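Local coordinates for protein dual function macrocyclase-peptidase POPB (Galerina marginata, PDB 5N4B) that cleaves peptide bonds after proline and macrocyclizes a peptide intermediate in the biosynthesis of the amanitin toxins, at residues S195-I207 against K213-R225. The protein carries 1 engineered substitution. Residues are numbered along the deposited sequence; the frame is centred on the assembly and turned at random.
Sequences SDEVKWFKFSTII and KGFLYQRYPARER
Ser204 and Gln218 lend their side chains where backbone pairing between 195-207 and 213-225 is interrupted. Ser204 OG accepts from Gln218 N at 3.0 Å and donates its own hydrogen bond to Thr205 O, a double role suited to a short hydroxyl lodged between its backbone N and carbonyl carbon (chi1 83°). The Gln218 amide replies: with CG anti to the backbone N and the chain extended, NE2 reaches Lys202 O at 3.0 Å, almost straight (171°) and on a lone pair, while OE1 accepts from Tyr263 N. An amide suits a buried place that needs both a donor and an acceptor. An antiparallel hydrogen-bonded pair forms at Ile207 and Leu216. In this seven-bladed beta-propeller the chain thus leaves the outer strand of one blade, 198-201, and enters the inner strand of the next; 214-219 pairs with 207-208 within its blade and meets 198-201 through a single bridge, Phe201 with Arg219, flanked by the bonds Tyr220 N to Trp200 O and Lys202 N to Gln218 O. Between the blades, Val198 CG1 sits over one face of the Tyr217 ring, 3.5 Å from its centroid, as a compact branched residue can; Tyr217 OH is bonded to Asp249. Farther along, the broad indole of Trp200 carries Ala222 CA 3.8 Å from the centroid of its five-membered ring, the small residue letting its backbone lie close over that face. Arg219 NH2 lies 3.4 Å from Trp200 CD1, its guanidinium plane turned 21° from the indole; NE and NH2 both grip Tyr220 O, which fixes the group's rotation. Lys202 extends toward the catalytic His699, its NZ in a salt bridge with Asp232 and hydrogen-bonded to Asp168 O.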
loop_
_atom_site.group_PDB
_atom_site.type_symbol
_atom_site.label_atom_id
_atom_site.label_comp_id
_atom_site.label_asym_id
_atom_site.label_seq_id
_atom_site.Cartn_x
_atom_site.Cartn_y
_atom_site.Cartn_z
ATOM N N SER A 195 17.417 -6.358 25.973
ATOM C CA SER A 195 16.279 -7.154 26.414
ATOM C C SER A 195 14.945 -6.462 26.169
ATOM O O SER A 195 13.895 -7.098 26.352
ATOM C CB SER A 195 16.398 -7.502 27.898
ATOM O OG SER A 195 16.430 -6.292 28.602
ATOM N N ASP A 196 14.966 -5.193 25.731
ATOM C CA ASP A 196 13.738 -4.452 25.446
ATOM C C ASP A 196 12.831 -5.265 24.532
ATOM O O ASP A 196 13.276 -5.755 23.502
ATOM C CB ASP A 196 14.075 -3.166 24.704
ATOM C CG ASP A 196 14.983 -2.218 25.491
ATOM O OD1 ASP A 196 15.907 -2.690 26.184
ATOM O OD2 ASP A 196 14.799 -0.978 25.362
ATOM N N GLU A 197 11.551 -5.361 24.869
ATOM C CA GLU A 197 10.576 -6.043 24.032
ATOM C C GLU A 197 9.272 -5.262 24.099
ATOM O O GLU A 197 8.566 -5.291 25.107
ATOM C CB GLU A 197 10.392 -7.488 24.488
ATOM C CG GLU A 197 9.402 -8.241 23.631
ATOM C CD GLU A 197 9.394 -9.735 23.915
ATOM O OE1 GLU A 197 9.098 -10.097 25.077
ATOM O OE2 GLU A 197 9.756 -10.526 23.005
ATOM N N VAL A 198 8.958 -4.544 23.043
ATOM C CA VAL A 198 7.842 -3.616 23.032
ATOM C C VAL A 198 6.700 -4.255 22.232
ATOM O O VAL A 198 6.684 -4.209 20.995
ATOM C CB VAL A 198 8.292 -2.264 22.472
ATOM C CG1 VAL A 198 7.152 -1.303 22.394
ATOM C CG2 VAL A 198 9.411 -1.695 23.324
ATOM N N LYS A 199 5.762 -4.883 22.915
ATOM C CA LYS A 199 4.700 -5.670 22.309
ATOM C C LYS A 199 3.494 -4.801 21.968
ATOM O O LYS A 199 3.337 -3.649 22.418
ATOM C CB LYS A 199 4.272 -6.777 23.274
ATOM C CG LYS A 199 5.389 -7.832 23.444
ATOM C CD LYS A 199 4.989 -8.944 24.413
ATOM C CE LYS A 199 3.797 -9.761 23.896
ATOM N NZ LYS A 199 4.031 -10.594 22.685
ATOM N N TRP A 200 2.624 -5.378 21.138
ATOM C CA TRP A 200 1.289 -4.859 20.853
ATOM C C TRP A 200 1.299 -3.657 19.924
ATOM O O TRP A 200 0.364 -2.881 19.874
ATOM C CB TRP A 200 0.490 -4.570 22.152
ATOM C CG TRP A 200 0.509 -5.763 23.065
ATOM C CD1 TRP A 200 1.186 -5.881 24.243
ATOM C CD2 TRP A 200 -0.135 -7.001 22.849
ATOM N NE1 TRP A 200 1.004 -7.122 24.764
ATOM C CE2 TRP A 200 0.206 -7.843 23.925
ATOM C CE3 TRP A 200 -0.973 -7.494 21.846
ATOM C CZ2 TRP A 200 -0.298 -9.142 24.051
ATOM C CZ3 TRP A 200 -1.435 -8.790 21.951
ATOM C CH2 TRP A 200 -1.098 -9.597 23.061
ATOM N N PHE A 201 2.364 -3.531 19.127
ATOM C CA PHE A 201 2.571 -2.408 18.231
ATOM C C PHE A 201 1.801 -2.621 16.934
ATOM O O PHE A 201 1.880 -3.692 16.301
ATOM C CB PHE A 201 4.075 -2.303 17.939
ATOM C CG PHE A 201 4.459 -1.373 16.795
ATOM C CD1 PHE A 201 4.102 -0.063 16.812
ATOM C CD2 PHE A 201 5.226 -1.823 15.740
ATOM C CE1 PHE A 201 4.454 0.790 15.752
ATOM C CE2 PHE A 201 5.610 -0.982 14.712
ATOM C CZ PHE A 201 5.240 0.320 14.728
ATOM N N LYS A 202 1.085 -1.588 16.494
ATOM C CA LYS A 202 0.349 -1.673 15.252
ATOM C C LYS A 202 -0.109 -0.289 14.813
ATOM O O LYS A 202 -0.452 0.548 15.648
ATOM C CB LYS A 202 -0.892 -2.570 15.437
ATOM C CG LYS A 202 -1.503 -3.180 14.188
ATOM C CD LYS A 202 -2.653 -4.111 14.550
ATOM C CE LYS A 202 -3.078 -4.897 13.367
ATOM N NZ LYS A 202 -4.081 -5.963 13.751
ATOM N N PHE A 203 -0.121 -0.072 13.495
ATOM C CA PHE A 203 -0.761 1.080 12.834
ATOM C C PHE A 203 -0.117 2.426 13.143
ATOM O O PHE A 203 -0.790 3.463 13.088
ATOM C CB PHE A 203 -2.279 1.131 13.079
ATOM C CG PHE A 203 -3.052 -0.053 12.543
ATOM C CD1 PHE A 203 -2.783 -0.569 11.301
ATOM C CD2 PHE A 203 -4.064 -0.624 13.288
ATOM C CE1 PHE A 203 -3.535 -1.644 10.823
ATOM C CE2 PHE A 203 -4.822 -1.687 12.797
ATOM C CZ PHE A 203 -4.516 -2.192 11.560
ATOM N N SER A 204 1.170 2.472 13.432
ATOM C CA SER A 204 1.890 3.743 13.435
ATOM C C SER A 204 3.320 3.512 12.973
ATOM O O SER A 204 3.748 2.386 12.755
ATOM C CB SER A 204 1.873 4.447 14.812
ATOM O OG SER A 204 2.889 3.956 15.711
ATOM N N THR A 205 4.022 4.621 12.798
ATOM C CA THR A 205 5.465 4.628 12.599
ATOM C C THR A 205 6.176 4.515 13.957
ATOM O O THR A 205 5.552 4.605 15.019
ATOM C CB THR A 205 5.861 5.939 11.889
ATOM O OG1 THR A 205 5.262 7.047 12.557
ATOM C CG2 THR A 205 5.392 5.908 10.433
ATOM N N ILE A 206 7.495 4.327 13.903
ATOM C CA ILE A 206 8.374 4.434 15.065
ATOM C C ILE A 206 9.049 5.791 14.981
ATOM O O ILE A 206 9.755 6.071 13.998
ATOM C CB ILE A 206 9.420 3.313 15.062
ATOM C CG1 ILE A 206 8.761 1.937 15.196
ATOM C CG2 ILE A 206 10.476 3.531 16.118
ATOM C CD1 ILE A 206 9.636 0.800 14.963
ATOM N N ILE A 207 8.887 6.621 16.036
ATOM C CA ILE A 207 9.349 8.014 16.025
ATOM C C ILE A 207 10.295 8.246 17.197
ATOM O O ILE A 207 9.870 8.379 18.340
ATOM C CB ILE A 207 8.167 8.978 16.063
ATOM C CG1 ILE A 207 7.287 8.785 14.831
ATOM C CG2 ILE A 207 8.640 10.421 16.149
ATOM C CD1 ILE A 207 7.903 9.202 13.533
ATOM N N LYS A 213 16.905 8.992 23.191
ATOM C CA LYS A 213 16.706 8.230 24.415
ATOM C C LYS A 213 15.607 7.191 24.281
ATOM O O LYS A 213 15.524 6.275 25.098
ATOM C CB LYS A 213 16.340 9.197 25.560
ATOM C CG LYS A 213 17.437 10.183 25.927
ATOM C CD LYS A 213 16.981 11.045 27.090
ATOM C CE LYS A 213 18.108 11.917 27.651
ATOM N NZ LYS A 213 17.499 12.935 28.579
ATOM N N GLY A 214 14.744 7.340 23.291
ATOM C CA GLY A 214 13.585 6.472 23.199
ATOM C C GLY A 214 12.789 6.833 21.966
ATOM O O GLY A 214 13.138 7.749 21.217
ATOM N N PHE A 215 11.665 6.149 21.825
ATOM C CA PHE A 215 10.811 6.351 20.680
ATOM C C PHE A 215 9.347 6.206 21.011
ATOM O O PHE A 215 8.944 5.505 21.938
ATOM C CB PHE A 215 11.168 5.387 19.528
ATOM C CG PHE A 215 11.200 3.940 19.914
ATOM C CD1 PHE A 215 10.029 3.203 19.964
ATOM C CD2 PHE A 215 12.392 3.312 20.215
ATOM C CE1 PHE A 215 10.050 1.847 20.340
ATOM C CE2 PHE A 215 12.398 1.977 20.595
ATOM C CZ PHE A 215 11.225 1.271 20.671
ATOM N N LEU A 216 8.560 6.909 20.239
ATOM C CA LEU A 216 7.111 6.814 20.316
ATOM C C LEU A 216 6.618 5.753 19.352
ATOM O O LEU A 216 7.162 5.584 18.251
ATOM C CB LEU A 216 6.427 8.148 19.981
ATOM C CG LEU A 216 6.736 9.239 21.019
ATOM C CD1 LEU A 216 7.786 10.165 20.519
ATOM C CD2 LEU A 216 5.553 9.939 21.439
ATOM N N TYR A 217 5.550 5.074 19.746
ATOM C CA TYR A 217 4.927 3.985 19.004
ATOM C C TYR A 217 3.492 3.823 19.495
ATOM O O TYR A 217 3.187 4.068 20.665
ATOM C CB TYR A 217 5.718 2.688 19.202
ATOM C CG TYR A 217 5.589 2.114 20.585
ATOM C CD1 TYR A 217 6.299 2.639 21.672
ATOM C CD2 TYR A 217 4.680 1.125 20.826
ATOM C CE1 TYR A 217 6.115 2.146 22.938
ATOM C CE2 TYR A 217 4.477 0.637 22.105
ATOM C CZ TYR A 217 5.177 1.163 23.158
ATOM O OH TYR A 217 4.954 0.679 24.453
ATOM N N GLN A 218 2.617 3.382 18.594
ATOM C CA GLN A 218 1.229 3.107 18.938
ATOM C C GLN A 218 1.080 1.649 19.341
ATOM O O GLN A 218 1.549 0.739 18.647
ATOM C CB GLN A 218 0.301 3.418 17.787
ATOM C CG GLN A 218 -1.161 3.103 18.142
ATOM C CD GLN A 218 -2.077 3.674 17.115
ATOM O OE1 GLN A 218 -2.760 4.653 17.373
ATOM N NE2 GLN A 218 -2.056 3.124 15.905
ATOM N N ARG A 219 0.410 1.422 20.447
ATOM C CA ARG A 219 0.106 0.058 20.816
ATOM C C ARG A 219 -1.332 -0.096 21.287
ATOM O O ARG A 219 -2.072 0.864 21.495
ATOM C CB ARG A 219 1.030 -0.485 21.867
ATOM C CG ARG A 219 0.939 0.369 23.095
ATOM C CD ARG A 219 1.306 -0.391 24.313
ATOM N NE ARG A 219 0.402 -1.500 24.617
ATOM C CZ ARG A 219 0.554 -2.264 25.680
ATOM N NH1 ARG A 219 1.563 -2.032 26.519
ATOM N NH2 ARG A 219 -0.303 -3.241 25.877
ATOM N N TYR A 220 -1.714 -1.324 21.405
ATOM C CA TYR A 220 -3.053 -1.730 21.773
ATOM C C TYR A 220 -3.063 -2.471 23.093
ATOM O O TYR A 220 -2.004 -2.892 23.568
ATOM C CB TYR A 220 -3.642 -2.574 20.661
ATOM C CG TYR A 220 -4.020 -1.708 19.488
ATOM C CD1 TYR A 220 -5.286 -1.131 19.415
ATOM C CD2 TYR A 220 -3.097 -1.378 18.509
ATOM C CE1 TYR A 220 -5.655 -0.325 18.359
ATOM C CE2 TYR A 220 -3.467 -0.549 17.460
ATOM C CZ TYR A 220 -4.735 -0.037 17.403
ATOM O OH TYR A 220 -5.061 0.800 16.328
ATOM N N PRO A 221 -4.229 -2.662 23.709
ATOM C CA PRO A 221 -4.266 -3.408 24.961
ATOM C C PRO A 221 -3.779 -4.822 24.755
ATOM O O PRO A 221 -4.047 -5.437 23.712
ATOM C CB PRO A 221 -5.745 -3.377 25.347
ATOM C CG PRO A 221 -6.269 -2.097 24.692
ATOM C CD PRO A 221 -5.517 -2.027 23.389
ATOM N N ALA A 222 -3.064 -5.326 25.767
ATOM C CA ALA A 222 -2.652 -6.725 25.742
ATOM C C ALA A 222 -3.901 -7.580 25.810
ATOM O O ALA A 222 -4.885 -7.201 26.443
ATOM C CB ALA A 222 -1.736 -7.027 26.933
ATOM N N ARG A 223 -3.881 -8.693 25.090
ATOM C CA ARG A 223 -5.010 -9.603 25.074
ATOM C C ARG A 223 -4.467 -11.007 25.275
ATOM O O ARG A 223 -3.540 -11.429 24.572
ATOM C CB ARG A 223 -5.779 -9.467 23.742
ATOM C CG ARG A 223 -6.432 -8.061 23.587
ATOM C CD ARG A 223 -7.225 -7.891 22.286
ATOM N NE ARG A 223 -7.740 -6.530 22.047
ATOM C CZ ARG A 223 -7.079 -5.550 21.417
ATOM N NH1 ARG A 223 -5.839 -5.756 20.985
ATOM N NH2 ARG A 223 -7.658 -4.351 21.222
ATOM N N GLU A 224 -5.057 -11.731 26.224
ATOM C CA GLU A 224 -4.769 -13.152 26.307
ATOM C C GLU A 224 -5.435 -13.878 25.133
ATOM O O GLU A 224 -6.323 -13.336 24.460
ATOM C CB GLU A 224 -5.286 -13.715 27.631
ATOM C CG GLU A 224 -4.651 -13.058 28.880
ATOM C CD GLU A 224 -3.200 -13.501 29.123
ATOM O OE1 GLU A 224 -2.864 -14.692 28.899
ATOM O OE2 GLU A 224 -2.389 -12.646 29.548
ATOM N N ARG A 225 -5.015 -15.119 24.908
ATOM C CA ARG A 225 -5.415 -15.880 23.715
ATOM C C ARG A 225 -6.932 -15.943 23.502
ATOM O O ARG A 225 -7.411 -15.796 22.371
ATOM C CB ARG A 225 -4.821 -17.283 23.817
ATOM C CG ARG A 225 -5.425 -18.341 22.890
ATOM C CD ARG A 225 -5.159 -18.141 21.411
ATOM N NE ARG A 225 -5.850 -19.194 20.652
ATOM C CZ ARG A 225 -7.137 -19.151 20.297
ATOM N NH1 ARG A 225 -7.882 -18.084 20.579
ATOM N NH2 ARG A 225 -7.684 -20.173 19.639
HETATM O O HOH W 1 4.814 6.835 16.713
#